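Local coordinates for protein esterase (Staphylococcus aureus subsp. aureus USA300_TCH1516, PDB 3D7R) that probably hydrolyses ester bonds, as a putative esterase built on the alpha/beta hydrolase fold, at residues Tyr54-Glu59 against Ala108-Pro113; Ser180-Leu185 against Gly255-Tyr260; His297-Tyr302 against His308-Gln313. One frame throughout, in Å; residues are numbered along the deposited sequence.

Contact 1: residues Tyr54-Glu59 against Ala108-Pro113. With DMS (dimethyl sulfoxide), chain I.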
loop_
_atom_site.group_PDB
_atom_site.type_symbol
_atom_site.label_atom_id
_atom_site.label_comp_id
_atom_site.label_asym_id
_atom_site.label_seq_id
_atom_site.Cartn_x
_atom_site.Cartn_y
_atom_site.Cartn_z
ATOM N N TYR A 54 14.786 14.960 -8.385
ATOM C CA TYR A 54 15.776 14.766 -9.446
ATOM C C TYR A 54 16.190 13.284 -9.562
ATOM O O TYR A 54 16.127 12.692 -10.652
ATOM C CB TYR A 54 17.020 15.635 -9.204
ATOM C CG TYR A 54 18.122 15.380 -10.221
ATOM C CD1 TYR A 54 18.171 16.111 -11.410
ATOM C CD2 TYR A 54 19.113 14.423 -9.994
ATOM C CE1 TYR A 54 19.179 15.900 -12.350
ATOM C CE2 TYR A 54 20.131 14.198 -10.938
ATOM C CZ TYR A 54 20.149 14.948 -12.110
ATOM O OH TYR A 54 21.133 14.754 -13.065
ATOM N N LYS A 55 16.604 12.700 -8.440
ATOM C CA LYS A 55 16.974 11.276 -8.380
ATOM C C LYS A 55 15.825 10.347 -8.805
ATOM O O LYS A 55 16.024 9.420 -9.595
ATOM C CB LYS A 55 17.435 10.902 -6.957
ATOM C CG LYS A 55 18.029 9.499 -6.862
ATOM C CD LYS A 55 18.651 9.222 -5.487
ATOM C CE LYS A 55 19.442 7.908 -5.504
ATOM N NZ LYS A 55 18.575 6.708 -5.732
ATOM N N ARG A 56 14.625 10.594 -8.281
ATOM C CA ARG A 56 13.503 9.679 -8.555
ATOM C C ARG A 56 13.065 9.744 -10.024
ATOM O O ARG A 56 12.705 8.739 -10.616
ATOM C CB ARG A 56 12.304 9.953 -7.631
ATOM C CG ARG A 56 12.540 9.732 -6.116
ATOM C CD ARG A 56 13.270 8.419 -5.799
ATOM N NE ARG A 56 12.696 7.285 -6.529
ATOM C CZ ARG A 56 13.345 6.143 -6.756
ATOM N NH1 ARG A 56 14.569 5.981 -6.264
ATOM N NH2 ARG A 56 12.767 5.157 -7.452
ATOM N N GLU A 57 13.098 10.930 -10.620
ATOM C CA GLU A 57 12.755 11.027 -12.042
ATOM C C GLU A 57 13.578 10.026 -12.880
ATOM O O GLU A 57 13.031 9.317 -13.732
ATOM C CB GLU A 57 12.964 12.447 -12.576
ATOM C CG GLU A 57 12.446 12.620 -14.007
ATOM C CD GLU A 57 12.612 14.031 -14.534
ATOM O OE1 GLU A 57 13.190 14.897 -13.816
ATOM O OE2 GLU A 57 12.162 14.276 -15.676
ATOM N N ILE A 58 14.883 9.995 -12.610
ATOM C CA ILE A 58 15.863 9.167 -13.326
ATOM C C ILE A 58 15.698 7.690 -12.983
ATOM O O ILE A 58 15.637 6.838 -13.886
ATOM C CB ILE A 58 17.323 9.618 -12.989
ATOM C CG1 ILE A 58 17.605 10.998 -13.593
ATOM C CG2 ILE A 58 18.354 8.612 -13.502
ATOM C CD1 ILE A 58 18.967 11.609 -13.120
ATOM N N GLU A 59 15.595 7.394 -11.685
ATOM C CA GLU A 59 15.488 6.014 -11.227
ATOM C C GLU A 59 14.184 5.373 -11.654
ATOM O O GLU A 59 14.163 4.194 -11.989
ATOM C CB GLU A 59 15.657 5.913 -9.700
ATOM C CG GLU A 59 17.089 6.241 -9.202
ATOM C CD GLU A 59 18.166 5.405 -9.883
ATOM O OE1 GLU A 59 17.971 4.178 -10.056
ATOM O OE2 GLU A 59 19.214 5.982 -10.240
ATOM N N ALA A 108 6.586 7.692 -5.256
ATOM C CA ALA A 108 7.868 8.218 -5.737
ATOM C C ALA A 108 8.945 7.135 -5.795
ATOM O O ALA A 108 9.842 7.178 -6.657
ATOM C CB ALA A 108 8.345 9.367 -4.830
ATOM N N LEU A 109 8.880 6.205 -4.838
ATOM C CA LEU A 109 9.796 5.067 -4.752
ATOM C C LEU A 109 9.227 3.826 -5.429
ATOM O O LEU A 109 8.026 3.603 -5.420
ATOM C CB LEU A 109 10.070 4.715 -3.283
ATOM C CG LEU A 109 10.738 5.794 -2.431
ATOM C CD1 LEU A 109 10.819 5.316 -0.979
ATOM C CD2 LEU A 109 12.131 6.127 -2.989
ATOM N N GLN A 110 10.107 3.014 -5.990
ATOM C CA GLN A 110 9.732 1.722 -6.534
ATOM C C GLN A 110 9.723 0.705 -5.384
ATOM O O GLN A 110 10.062 1.070 -4.227
ATOM C CB GLN A 110 10.718 1.313 -7.643
ATOM C CG GLN A 110 10.741 2.239 -8.855
ATOM C CD GLN A 110 9.467 2.197 -9.717
ATOM O OE1 GLN A 110 8.350 2.045 -9.218
ATOM N NE2 GLN A 110 9.644 2.389 -11.022
ATOM N N PRO A 111 9.301 -0.557 -5.657
ATOM C CA PRO A 111 9.323 -1.522 -4.564
ATOM C C PRO A 111 10.703 -1.743 -3.945
ATOM O O PRO A 111 11.719 -1.797 -4.643
ATOM C CB PRO A 111 8.824 -2.819 -5.215
ATOM C CG PRO A 111 8.002 -2.355 -6.371
ATOM C CD PRO A 111 8.748 -1.153 -6.888
ATOM N N SER A 112 10.695 -1.868 -2.624
ATOM C CA SER A 112 11.857 -2.222 -1.830
ATOM C C SER A 112 12.191 -3.680 -2.073
ATOM O O SER A 112 11.300 -4.451 -2.387
ATOM C CB SER A 112 11.477 -2.046 -0.357
ATOM O OG SER A 112 12.488 -2.549 0.465
ATOM N N PRO A 113 13.467 -4.080 -1.894
ATOM C CA PRO A 113 13.774 -5.511 -1.895
ATOM C C PRO A 113 13.006 -6.264 -0.803
ATOM O O PRO A 113 12.735 -7.463 -0.965
ATOM C CB PRO A 113 15.286 -5.555 -1.617
ATOM C CG PRO A 113 15.620 -4.216 -1.063
ATOM C CD PRO A 113 14.675 -3.257 -1.691
HETATM S S DMS I . 13.906 -1.025 3.729
HETATM O O DMS I . 12.481 -1.338 2.709
HETATM C C1 DMS I . 13.472 -1.489 5.428
HETATM C C2 DMS I . 15.176 -2.283 3.408
HETATM O O HOH W 1 12.740 1.954 -11.781
#
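Arg56 on helix 46-61 and Ala108 in the irregular segment Ala108-Pro113 come closest in backbone, with 6.5 Å between Arg56 CA and Ala108 CA. The Arg56 chain bends at chi2 (-46°) and again at chi3, which brings NE to Ala108 O. Arg56 NE gives a hydrogen bond of 2.9 Å to Ala108 O. The N-H points at the acceptor at 151°. NE approaches from above the carbonyl plane, and Ala108 O sits 21° out of the guanidinium plane. Asn60, one turn further along the helix, has two roles here. Its OD1 takes a bond from Arg56 NH2, and its ND2 also bonds to Ala108 O. Leu109 CD2 covers one face of the guanidinium near its rim, 3.8 Å from Arg56 NE, and the two side chains cross at about a right angle. Gln110 CG comes in at the edge, in the plane of the group, 3.8 Å from Arg56 NH2. One water joins the segments, donating to Glu59 O at 2.7 Å and accepting from Gln110 NE2 at 3.2 Å. Gln110 OE1 is held by Lys137. Further on, Ser112 is the N-cap of helix 113-126. Its OG accepts from Phe114 N. Helix 46-61 thus holds the loop between strand 98-102 and helix 113-126. This loop follows a His103-Gly-Gly run, a sequence that forms the oxyanion hole in related esterases of the hormone-sensitive lipase type. The carbonyl of Ala108 is gripped by two donors, and its partial negative charge would be expected to steady the buried arginine.

Contact 2: residues Ser180-Leu185 against Gly255-Tyr260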
loop_
_atom_site.group_PDB
_atom_site.type_symbol
_atom_site.label_atom_id
_atom_site.label_comp_id
_atom_site.label_asym_id
_atom_site.label_seq_id
_atom_site.Cartn_x
_atom_site.Cartn_y
_atom_site.Cartn_z
ATOM N N SER A 180 -8.462 4.167 -1.773
ATOM C CA SER A 180 -8.970 5.144 -2.738
ATOM C C SER A 180 -9.431 4.481 -4.056
ATOM O O SER A 180 -10.461 4.858 -4.637
ATOM C CB SER A 180 -7.902 6.210 -2.998
ATOM O OG SER A 180 -8.287 7.050 -4.060
ATOM N N PHE A 181 -8.682 3.491 -4.522
ATOM C CA PHE A 181 -9.052 2.774 -5.744
ATOM C C PHE A 181 -10.355 1.968 -5.572
ATOM O O PHE A 181 -11.216 1.973 -6.440
ATOM C CB PHE A 181 -7.897 1.886 -6.245
ATOM C CG PHE A 181 -8.298 0.963 -7.387
ATOM C CD1 PHE A 181 -8.583 1.479 -8.644
ATOM C CD2 PHE A 181 -8.412 -0.419 -7.180
ATOM C CE1 PHE A 181 -8.994 0.641 -9.687
ATOM C CE2 PHE A 181 -8.807 -1.270 -8.231
ATOM C CZ PHE A 181 -9.088 -0.739 -9.470
ATOM N N VAL A 182 -10.511 1.280 -4.445
ATOM C CA VAL A 182 -11.754 0.525 -4.198
ATOM C C VAL A 182 -12.944 1.492 -4.043
ATOM O O VAL A 182 -14.060 1.198 -4.476
ATOM C CB VAL A 182 -11.590 -0.434 -2.987
ATOM C CG1 VAL A 182 -12.936 -1.057 -2.590
ATOM C CG2 VAL A 182 -10.524 -1.514 -3.325
ATOM N N GLN A 183 -12.690 2.652 -3.446
ATOM C CA GLN A 183 -13.695 3.707 -3.334
ATOM C C GLN A 183 -14.110 4.220 -4.716
ATOM O O GLN A 183 -15.294 4.490 -4.965
ATOM C CB GLN A 183 -13.169 4.849 -2.463
ATOM C CG GLN A 183 -13.116 4.535 -0.968
ATOM C CD GLN A 183 -12.371 5.591 -0.140
ATOM O OE1 GLN A 183 -11.506 6.295 -0.652
ATOM N NE2 GLN A 183 -12.703 5.687 1.149
ATOM N N SER A 184 -13.136 4.342 -5.617
ATOM C CA SER A 184 -13.420 4.657 -7.019
ATOM C C SER A 184 -14.317 3.609 -7.695
ATOM O O SER A 184 -15.305 3.959 -8.364
ATOM C CB SER A 184 -12.120 4.828 -7.798
ATOM O OG SER A 184 -12.391 5.088 -9.163
ATOM N N LEU A 185 -13.992 2.337 -7.505
ATOM C CA LEU A 185 -14.827 1.248 -8.021
ATOM C C LEU A 185 -16.264 1.368 -7.498
ATOM O O LEU A 185 -17.229 1.271 -8.265
ATOM C CB LEU A 185 -14.252 -0.115 -7.607
ATOM C CG LEU A 185 -12.869 -0.516 -8.137
ATOM C CD1 LEU A 185 -12.410 -1.816 -7.483
ATOM C CD2 LEU A 185 -12.861 -0.668 -9.641
ATOM N N GLY A 255 -20.882 0.801 1.602
ATOM C CA GLY A 255 -20.820 -0.124 0.473
ATOM C C GLY A 255 -19.466 -0.797 0.234
ATOM O O GLY A 255 -19.333 -1.628 -0.652
ATOM N N LEU A 256 -18.452 -0.434 1.016
ATOM C CA LEU A 256 -17.132 -1.048 0.876
ATOM C C LEU A 256 -17.189 -2.560 1.143
ATOM O O LEU A 256 -18.040 -3.027 1.912
ATOM C CB LEU A 256 -16.117 -0.380 1.823
ATOM C CG LEU A 256 -15.565 0.995 1.400
ATOM C CD1 LEU A 256 -14.704 1.604 2.486
ATOM C CD2 LEU A 256 -14.745 0.842 0.108
ATOM N N PRO A 257 -16.275 -3.326 0.521
ATOM C CA PRO A 257 -16.151 -4.736 0.907
ATOM C C PRO A 257 -15.488 -4.810 2.291
ATOM O O PRO A 257 -14.994 -3.775 2.782
ATOM C CB PRO A 257 -15.210 -5.305 -0.172
ATOM C CG PRO A 257 -14.351 -4.152 -0.543
ATOM C CD PRO A 257 -15.292 -2.950 -0.512
ATOM N N PRO A 258 -15.487 -6.002 2.934
ATOM C CA PRO A 258 -14.813 -6.151 4.226
ATOM C C PRO A 258 -13.367 -5.644 4.176
ATOM O O PRO A 258 -12.645 -5.957 3.229
ATOM C CB PRO A 258 -14.826 -7.670 4.460
ATOM C CG PRO A 258 -16.058 -8.134 3.737
ATOM C CD PRO A 258 -16.142 -7.259 2.505
ATOM N N VAL A 259 -12.972 -4.876 5.188
ATOM C CA VAL A 259 -11.614 -4.277 5.264
ATOM C C VAL A 259 -10.836 -4.889 6.434
ATOM O O VAL A 259 -11.408 -5.126 7.519
ATOM C CB VAL A 259 -11.665 -2.703 5.350
ATOM C CG1 VAL A 259 -10.239 -2.082 5.477
ATOM C CG2 VAL A 259 -12.362 -2.093 4.122
ATOM N N TYR A 260 -9.556 -5.190 6.193
ATOM C CA TYR A 260 -8.674 -5.802 7.187
ATOM C C TYR A 260 -7.484 -4.911 7.227
ATOM O O TYR A 260 -6.848 -4.704 6.203
ATOM C CB TYR A 260 -8.254 -7.214 6.747
ATOM C CG TYR A 260 -9.456 -8.101 6.532
ATOM C CD1 TYR A 260 -9.836 -9.016 7.508
ATOM C CD2 TYR A 260 -10.254 -7.979 5.381
ATOM C CE1 TYR A 260 -10.974 -9.814 7.347
ATOM C CE2 TYR A 260 -11.395 -8.791 5.207
ATOM C CZ TYR A 260 -11.737 -9.697 6.202
ATOM O OH TYR A 260 -12.850 -10.508 6.075
#
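Val182 points its CG1 anti to the backbone N (chi1 171°), and this sends the methyl from helix 173-187 toward Leu256 and Pro257. Leu256 turns CG beside its own backbone N (chi1 -77°), which swings CD2 back to the helix. Val182 CG1 then lies 3.8 Å from Leu256 CD2, with the two side chains crossing obliquely. The same methyl abuts the Pro257 ring at two atoms, 3.7 Å from Pro257 CD and 4.0 Å from Pro257 CG. One branch of valine therefore serves both partners. Gln183 adds its aliphatic part, with Gln183 CG 4.2 Å from Leu256 CD2. Beyond CG its chain is extended and carries the amide away from Leu256 CD2. There NE2 bonds to the backbone oxygens of Thr252 and Pro248. Val182 also touches Leu196 of strand 195-199, and the backbone of Pro258 bonds to Leu196. The contact thus packs a helix of the alpha/beta sandwich against the lead-in to strand 259-264 of the central sheet. All four touching residues are buried. Between the segments the contact is apolar, so dispersion and the exclusion of water probably hold it, while the amide of Gln183 finds its partners in the loop before Gly255.

Contact 3: residues His297-Tyr302 against His308-Gln313. With DMS (dimethyl sulfoxide), chain F.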
loop_
_atom_site.group_PDB
_atom_site.type_symbol
_atom_site.label_atom_id
_atom_site.label_comp_id
_atom_site.label_asym_id
_atom_site.label_seq_id
_atom_site.Cartn_x
_atom_site.Cartn_y
_atom_site.Cartn_z
ATOM N N HIS A 297 6.052 1.925 11.418
ATOM C CA HIS A 297 5.403 2.062 10.110
ATOM C C HIS A 297 5.800 0.926 9.174
ATOM O O HIS A 297 6.990 0.666 8.996
ATOM C CB HIS A 297 5.772 3.393 9.452
ATOM C CG HIS A 297 5.123 3.590 8.113
ATOM N ND1 HIS A 297 3.755 3.701 7.963
ATOM C CD2 HIS A 297 5.647 3.667 6.866
ATOM C CE1 HIS A 297 3.466 3.851 6.680
ATOM N NE2 HIS A 297 4.596 3.831 5.994
ATOM N N ASP A 298 4.804 0.240 8.605
ATOM C CA ASP A 298 5.047 -0.723 7.526
ATOM C C ASP A 298 5.767 -1.937 8.086
ATOM O O ASP A 298 6.512 -2.631 7.352
ATOM C CB ASP A 298 5.922 -0.062 6.446
ATOM C CG ASP A 298 5.577 -0.502 5.014
ATOM O OD1 ASP A 298 4.480 -1.025 4.767
ATOM O OD2 ASP A 298 6.426 -0.282 4.119
ATOM N N PHE A 299 5.539 -2.225 9.371
ATOM C CA PHE A 299 6.360 -3.225 10.076
ATOM C C PHE A 299 6.485 -4.604 9.394
ATOM O O PHE A 299 7.543 -5.198 9.493
ATOM C CB PHE A 299 5.977 -3.359 11.558
ATOM C CG PHE A 299 4.716 -4.137 11.802
ATOM C CD1 PHE A 299 4.752 -5.535 11.922
ATOM C CD2 PHE A 299 3.497 -3.476 11.940
ATOM C CE1 PHE A 299 3.575 -6.276 12.153
ATOM C CE2 PHE A 299 2.307 -4.193 12.164
ATOM C CZ PHE A 299 2.344 -5.595 12.272
ATOM N N PRO A 300 5.421 -5.110 8.718
ATOM C CA PRO A 300 5.513 -6.441 8.111
ATOM C C PRO A 300 6.609 -6.627 7.048
ATOM O O PRO A 300 6.879 -7.768 6.666
ATOM C CB PRO A 300 4.123 -6.637 7.484
ATOM C CG PRO A 300 3.212 -5.782 8.374
ATOM C CD PRO A 300 4.072 -4.537 8.502
ATOM N N ILE A 301 7.213 -5.534 6.558
ATOM C CA ILE A 301 8.327 -5.644 5.593
ATOM C C ILE A 301 9.616 -6.091 6.263
ATOM O O ILE A 301 10.551 -6.577 5.598
ATOM C CB ILE A 301 8.576 -4.323 4.813
ATOM C CG1 ILE A 301 9.071 -3.211 5.759
ATOM C CG2 ILE A 301 7.312 -3.911 4.055
ATOM C CD1 ILE A 301 9.776 -2.033 5.057
ATOM N N TYR A 302 9.677 -5.920 7.584
ATOM C CA TYR A 302 10.842 -6.324 8.352
ATOM C C TYR A 302 10.833 -7.815 8.713
ATOM O O TYR A 302 9.771 -8.383 9.022
ATOM C CB TYR A 302 10.990 -5.453 9.615
ATOM C CG TYR A 302 11.198 -3.977 9.292
ATOM C CD1 TYR A 302 12.436 -3.508 8.860
ATOM C CD2 TYR A 302 10.137 -3.056 9.391
ATOM C CE1 TYR A 302 12.641 -2.144 8.556
ATOM C CE2 TYR A 302 10.328 -1.690 9.079
ATOM C CZ TYR A 302 11.581 -1.241 8.663
ATOM O OH TYR A 302 11.774 0.104 8.359
ATOM N N HIS A 308 5.678 -12.091 10.725
ATOM C CA HIS A 308 5.208 -13.440 10.459
ATOM C C HIS A 308 3.825 -13.665 11.078
ATOM O O HIS A 308 2.967 -14.304 10.471
ATOM C CB HIS A 308 6.228 -14.459 10.942
ATOM C CG HIS A 308 7.457 -14.499 10.095
ATOM N ND1 HIS A 308 8.659 -13.956 10.500
ATOM C CD2 HIS A 308 7.657 -14.967 8.841
ATOM C CE1 HIS A 308 9.556 -14.117 9.542
ATOM N NE2 HIS A 308 8.972 -14.728 8.524
ATOM N N LYS A 309 3.604 -13.102 12.263
ATOM C CA LYS A 309 2.280 -13.155 12.884
ATOM C C LYS A 309 1.237 -12.402 12.050
ATOM O O LYS A 309 0.130 -12.896 11.881
ATOM C CB LYS A 309 2.315 -12.604 14.318
ATOM C CG LYS A 309 0.996 -12.740 15.074
ATOM C CD LYS A 309 1.032 -12.061 16.456
ATOM C CE LYS A 309 -0.306 -12.291 17.163
ATOM N NZ LYS A 309 -0.299 -11.749 18.545
ATOM N N ALA A 310 1.593 -11.230 11.514
ATOM C CA ALA A 310 0.666 -10.459 10.668
ATOM C C ALA A 310 0.339 -11.226 9.394
ATOM O O ALA A 310 -0.794 -11.239 8.939
ATOM C CB ALA A 310 1.242 -9.090 10.325
ATOM N N ILE A 311 1.352 -11.836 8.806
ATOM C CA ILE A 311 1.166 -12.639 7.594
ATOM C C ILE A 311 0.235 -13.817 7.863
ATOM O O ILE A 311 -0.658 -14.089 7.051
ATOM C CB ILE A 311 2.517 -13.080 6.984
ATOM C CG1 ILE A 311 3.211 -11.862 6.360
ATOM C CG2 ILE A 311 2.319 -14.168 5.915
ATOM C CD1 ILE A 311 4.722 -12.008 6.239
ATOM N N LYS A 312 0.408 -14.487 9.009
ATOM C CA LYS A 312 -0.494 -15.585 9.379
ATOM C C LYS A 312 -1.929 -15.078 9.556
ATOM O O LYS A 312 -2.874 -15.779 9.194
ATOM C CB LYS A 312 -0.039 -16.305 10.648
ATOM C CG LYS A 312 1.219 -17.132 10.485
ATOM C CD LYS A 312 1.563 -17.890 11.797
ATOM C CE LYS A 312 3.056 -18.248 11.876
ATOM N NZ LYS A 312 3.356 -19.639 11.406
ATOM N N GLN A 313 -2.088 -13.881 10.117
ATOM C CA GLN A 313 -3.414 -13.274 10.263
ATOM C C GLN A 313 -4.073 -12.953 8.913
ATOM O O GLN A 313 -5.294 -13.112 8.753
ATOM C CB GLN A 313 -3.339 -12.021 11.130
ATOM C CG GLN A 313 -3.106 -12.363 12.623
ATOM C CD GLN A 313 -2.657 -11.183 13.438
ATOM O OE1 GLN A 313 -2.006 -10.261 12.932
ATOM N NE2 GLN A 313 -3.009 -11.194 14.719
HETATM S S DMS F . -2.925 -7.888 17.022
HETATM O O DMS F . -2.627 -9.627 16.847
HETATM C C1 DMS F . -4.177 -7.684 18.313
HETATM C C2 DMS F . -1.492 -7.207 17.879
#
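The ring of Phe299 meets the methyl of Ala310 obliquely. One face of the ring is taken by its own neighbour, with Pro300 CD 3.4 Å above the plane and offset toward the rim. The ring also meets that of Tyr292, with the planes at about 45°. Phe299 CE1 and Phe299 CZ each come to 4.1 Å from Ala310 CB. The first torsion of Phe299 (chi1 77°) sets CG between the backbone N and the carbonyl carbon, and the far end of the ring reaches the helix. Pro300 comes from beside it, with Pro300 CG 4.3 Å from Ala310 CB. The small alanine thus packs against both the CE1-CZ end of the phenylalanine ring and a proline, and it also touches Tyr292 and Phe262 of the sheet. A turn further on, Gln313 NE2 donates a bond of 2.7 Å to the oxygen of a dimethyl sulfoxide, probably from the crystallisation liquor, at an N-H angle of 154°. Gln313 OE1 is bonded to Tyr292 OH. Segment 297-302 includes a 3-10 turn, closed by Ile301 N bonding to Asp298 O at 3.1 Å. The contact packs this turn against helix 305-318. The turn follows His297, whose ND1 bonds to Glu267, in the loop after the last strand, where alpha/beta hydrolases usually carry the histidine of the catalytic triad, a role His297 may have here. The touching surfaces are apolar and buried, so packing probably holds this face, while Tyr302 O is bonded to Ser307 OG at the start of the same helix.

From the N terminus, contact 1 comes first. It joins helix 46-61 to the loop before helix 113-126 and closes a span of 48 residues that includes the first strands of the sheet. Contact 2 opens later and closes 69 residues, bringing helix 173-187 to the start of strand 259-264. Contact 3 is local, with five residues between its segments, and ties the turn after strand 287-292 to helix 305-318. The three follow in series, so none nests in or crosses another. Contacts 1 and 2 lie on opposite sides of the chain's centre, with centres about 28 Å apart. Contact 3 has nearest atoms about 5 Å from contact 1 and about 6 Å from contact 2, without touching either.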